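Local coordinates for protein adenylosuccinate lyase (Francisella tularensis subsp. tularensis SCHU S4, PDB 4EEI) that probably cleaves adenylosuccinate to AMP and fumarate, and likewise splits the aminoimidazole succinocarboxamide ribotide (SAICAR) of de novo purine synthesis, at residues V26-L31 against E46-A51. Numbering follows the deposited sequence.
Sequences VELAIL and EIRARA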
ATOM      1  N   VAL B  26     -29.191 -15.636 -11.342  1.00 22.79           N
ATOM      2  CA  VAL B  26     -28.973 -16.296 -10.056  1.00 22.89           C
ATOM      3  C   VAL B  26     -30.279 -16.582  -9.308  1.00 26.23           C
ATOM      4  O   VAL B  26     -30.461 -17.683  -8.766  1.00 26.20           O
ATOM      5  CB  VAL B  26     -28.003 -15.472  -9.190  1.00 21.88           C
ATOM      6  CG1 VAL B  26     -27.821 -16.107  -7.830  1.00 23.81           C
ATOM      7  CG2 VAL B  26     -26.669 -15.355  -9.903  1.00 23.48           C
ATOM      8  N   GLU B  27     -31.186 -15.606  -9.273  1.00 24.00           N
ATOM      9  CA  GLU B  27     -32.497 -15.813  -8.649  1.00 25.26           C
ATOM     10  C   GLU B  27     -33.243 -16.970  -9.312  1.00 31.93           C
ATOM     11  O   GLU B  27     -33.928 -17.748  -8.644  1.00 30.42           O
ATOM     12  CB  GLU B  27     -33.369 -14.552  -8.760  1.00 27.68           C
ATOM     13  CG  GLU B  27     -32.921 -13.353  -7.923  1.00 29.12           C
ATOM     14  CD  GLU B  27     -33.396 -13.412  -6.471  1.00 39.00           C
ATOM     15  OE1 GLU B  27     -33.857 -14.487  -6.016  1.00 36.93           O
ATOM     16  OE2 GLU B  27     -33.308 -12.371  -5.778  1.00 42.14           O
ATOM     17  N   LEU B  28     -33.115 -17.084 -10.627  1.00 26.40           N
ATOM     18  CA  LEU B  28     -33.876 -18.094 -11.357  1.00 27.77           C
ATOM     19  C   LEU B  28     -33.222 -19.458 -11.230  1.00 27.56           C
ATOM     20  O   LEU B  28     -33.884 -20.483 -11.363  1.00 28.68           O
ATOM     21  CB  LEU B  28     -34.025 -17.698 -12.826  1.00 30.73           C
ATOM     22  CG  LEU B  28     -34.875 -16.453 -13.042  1.00 31.82           C
ATOM     23  CD1 LEU B  28     -34.954 -16.103 -14.520  1.00 32.98           C
ATOM     24  CD2 LEU B  28     -36.263 -16.681 -12.456  1.00 31.23           C
ATOM     25  N   ALA B  29     -31.917 -19.471 -10.976  1.00 28.26           N
ATOM     26  CA  ALA B  29     -31.216 -20.734 -10.742  1.00 32.21           C
ATOM     27  C   ALA B  29     -31.706 -21.409  -9.458  1.00 33.03           C
ATOM     28  O   ALA B  29     -32.026 -22.605  -9.457  1.00 27.16           O
ATOM     29  CB  ALA B  29     -29.710 -20.518 -10.699  1.00 24.67           C
ATOM     30  N   ILE B  30     -31.764 -20.654  -8.362  1.00 25.58           N
ATOM     31  CA  ILE B  30     -32.262 -21.223  -7.112  1.00 25.87           C
ATOM     32  C   ILE B  30     -33.770 -21.496  -7.208  1.00 27.90           C
ATOM     33  O   ILE B  30     -34.267 -22.490  -6.674  1.00 28.36           O
ATOM     34  CB  ILE B  30     -31.904 -20.343  -5.882  1.00 32.27           C
ATOM     35  CG1 ILE B  30     -32.293 -21.056  -4.585  1.00 32.45           C
ATOM     36  CG2 ILE B  30     -32.568 -18.972  -5.962  1.00 29.58           C
ATOM     37  CD1 ILE B  30     -31.604 -22.395  -4.413  1.00 32.59           C
ATOM     38  N   LEU B  31     -34.499 -20.641  -7.918  1.00 28.97           N
ATOM     39  CA  LEU B  31     -35.943 -20.842  -8.060  1.00 29.43           C
ATOM     40  C   LEU B  31     -36.228 -22.144  -8.801  1.00 30.59           C
ATOM     41  O   LEU B  31     -37.132 -22.892  -8.430  1.00 32.31           O
ATOM     42  CB  LEU B  31     -36.595 -19.656  -8.781  1.00 30.60           C
ATOM     43  CG  LEU B  31     -38.115 -19.682  -8.971  1.00 31.59           C
ATOM     44  CD1 LEU B  31     -38.849 -19.684  -7.642  1.00 31.85           C
ATOM     45  CD2 LEU B  31     -38.575 -18.497  -9.828  1.00 32.22           C
ATOM     46  N   GLU B  46     -40.965 -19.599 -16.838  1.00 43.52           N
ATOM     47  CA  GLU B  46     -41.970 -18.585 -17.150  1.00 46.59           C
ATOM     48  C   GLU B  46     -41.406 -17.179 -16.938  1.00 46.37           C
ATOM     49  O   GLU B  46     -41.521 -16.309 -17.804  1.00 45.31           O
ATOM     50  CB  GLU B  46     -43.193 -18.793 -16.258  1.00 52.06           C
ATOM     51  CG  GLU B  46     -44.246 -17.702 -16.348  1.00 59.01           C
ATOM     52  CD  GLU B  46     -45.188 -17.885 -17.526  1.00 67.80           C
ATOM     53  OE1 GLU B  46     -44.978 -18.830 -18.315  1.00 69.12           O
ATOM     54  OE2 GLU B  46     -46.141 -17.083 -17.658  1.00 71.92           O
ATOM     55  N   ILE B  47     -40.784 -16.972 -15.781  1.00 40.74           N
ATOM     56  CA  ILE B  47     -40.219 -15.675 -15.437  1.00 38.20           C
ATOM     57  C   ILE B  47     -39.026 -15.352 -16.338  1.00 39.67           C
ATOM     58  O   ILE B  47     -38.866 -14.216 -16.797  1.00 36.64           O
ATOM     59  CB  ILE B  47     -39.827 -15.627 -13.945  1.00 37.40           C
ATOM     60  CG1 ILE B  47     -41.074 -15.795 -13.069  1.00 39.01           C
ATOM     61  CG2 ILE B  47     -39.092 -14.334 -13.610  1.00 34.79           C
ATOM     62  CD1 ILE B  47     -40.785 -15.831 -11.565  1.00 37.74           C
ATOM     63  N   ARG B  48     -38.203 -16.362 -16.603  1.00 37.74           N
ATOM     64  CA  ARG B  48     -37.043 -16.212 -17.480  1.00 37.18           C
ATOM     65  C   ARG B  48     -37.437 -15.662 -18.850  1.00 41.13           C
ATOM     66  O   ARG B  48     -36.738 -14.823 -19.411  1.00 41.15           O
ATOM     67  CB  ARG B  48     -36.322 -17.561 -17.631  1.00 39.20           C
ATOM     68  CG  ARG B  48     -35.061 -17.528 -18.490  1.00 41.63           C
ATOM     69  CD  ARG B  48     -34.293 -18.857 -18.421  1.00 41.60           C
ATOM     70  NE  ARG B  48     -33.770 -19.151 -17.084  1.00 42.60           N
ATOM     71  CZ  ARG B  48     -34.175 -20.163 -16.316  1.00 45.81           C
ATOM     72  NH1 ARG B  48     -35.111 -21.001 -16.741  1.00 43.05           N
ATOM     73  NH2 ARG B  48     -33.633 -20.351 -15.117  1.00 47.35           N
ATOM     74  N   ALA B  49     -38.572 -16.113 -19.371  1.00 40.59           N
ATOM     75  CA  ALA B  49     -38.993 -15.743 -20.726  1.00 44.77           C
ATOM     76  C   ALA B  49     -39.587 -14.338 -20.847  1.00 45.59           C
ATOM     77  O   ALA B  49     -39.681 -13.793 -21.946  1.00 47.98           O
ATOM     78  CB  ALA B  49     -39.986 -16.777 -21.267  1.00 46.90           C
ATOM     79  N   ARG B  50     -39.994 -13.753 -19.725  1.00 44.65           N
ATOM     80  CA  ARG B  50     -40.786 -12.526 -19.764  1.00 45.88           C
ATOM     81  C   ARG B  50     -40.159 -11.345 -19.028  1.00 44.86           C
ATOM     82  O   ARG B  50     -40.362 -10.191 -19.406  1.00 45.40           O
ATOM     83  CB  ARG B  50     -42.167 -12.807 -19.185  1.00 51.50           C
ATOM     84  CG  ARG B  50     -42.816 -14.054 -19.750  1.00 60.20           C
ATOM     85  CD  ARG B  50     -44.202 -13.740 -20.264  1.00 69.52           C
ATOM     86  NE  ARG B  50     -44.935 -12.908 -19.314  1.00 74.05           N
ATOM     87  CZ  ARG B  50     -45.664 -13.385 -18.312  1.00 76.44           C
ATOM     88  NH1 ARG B  50     -45.767 -14.695 -18.132  1.00 78.11           N
ATOM     89  NH2 ARG B  50     -46.294 -12.556 -17.489  1.00 76.49           N
ATOM     90  N   ALA B  51     -39.405 -11.631 -17.972  1.00 36.99           N
ATOM     91  CA  ALA B  51     -38.904 -10.577 -17.095  1.00 38.46           C
ATOM     92  C   ALA B  51     -38.010  -9.592 -17.832  1.00 39.22           C
ATOM     93  O   ALA B  51     -37.127  -9.986 -18.601  1.00 38.53           O
ATOM     94  CB  ALA B  51     -38.166 -11.173 -15.895  1.00 36.18           C
TER
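Ile47 and Arg48 meet Leu28 and Leu31 in an antiparallel helix pair within the lyase 1 family region. The axes of the two short segments, on helices 16-33 and 43-50, come within 10.6 Å and run at 160°. Leu28 and Arg48 are the closest backbone pair, with CA atoms 7.1 Å apart. The contact lies away from the AMP and potassium sites.

Ile47 supplies two apolar branches. Its CG2 packs against Leu28 CD2 at 3.9 Å. Its CD1 meets Leu31 CD2, and these two side chains run nearly at right angles. With CG1 anti to the carbonyl carbon (chi1 -63°) and CG2 anti to the backbone N, the two branches point apart, CG2 to Leu28 and the CD1 end to Leu31. Behind this layer, Val26 packs on helices 94-131 and 192-202, and Ala29 and Ile30 on helix 192-202.

Arg48, itself exposed, crosses Leu28 obliquely. Leu28 CD1 sits 3.6 Å from Arg48 CA, close to the helix backbone. The arginine chain is extended as far as CD and then bends at chi3 (-64°), which brings the guanidinium to the CB of Leu28. A long, weak ion pair links Arg48 to Glu32, one helical turn beyond Leu28. The guanidinium meets Leu28 obliquely, with NH2 3.5 Å from Leu28 CB.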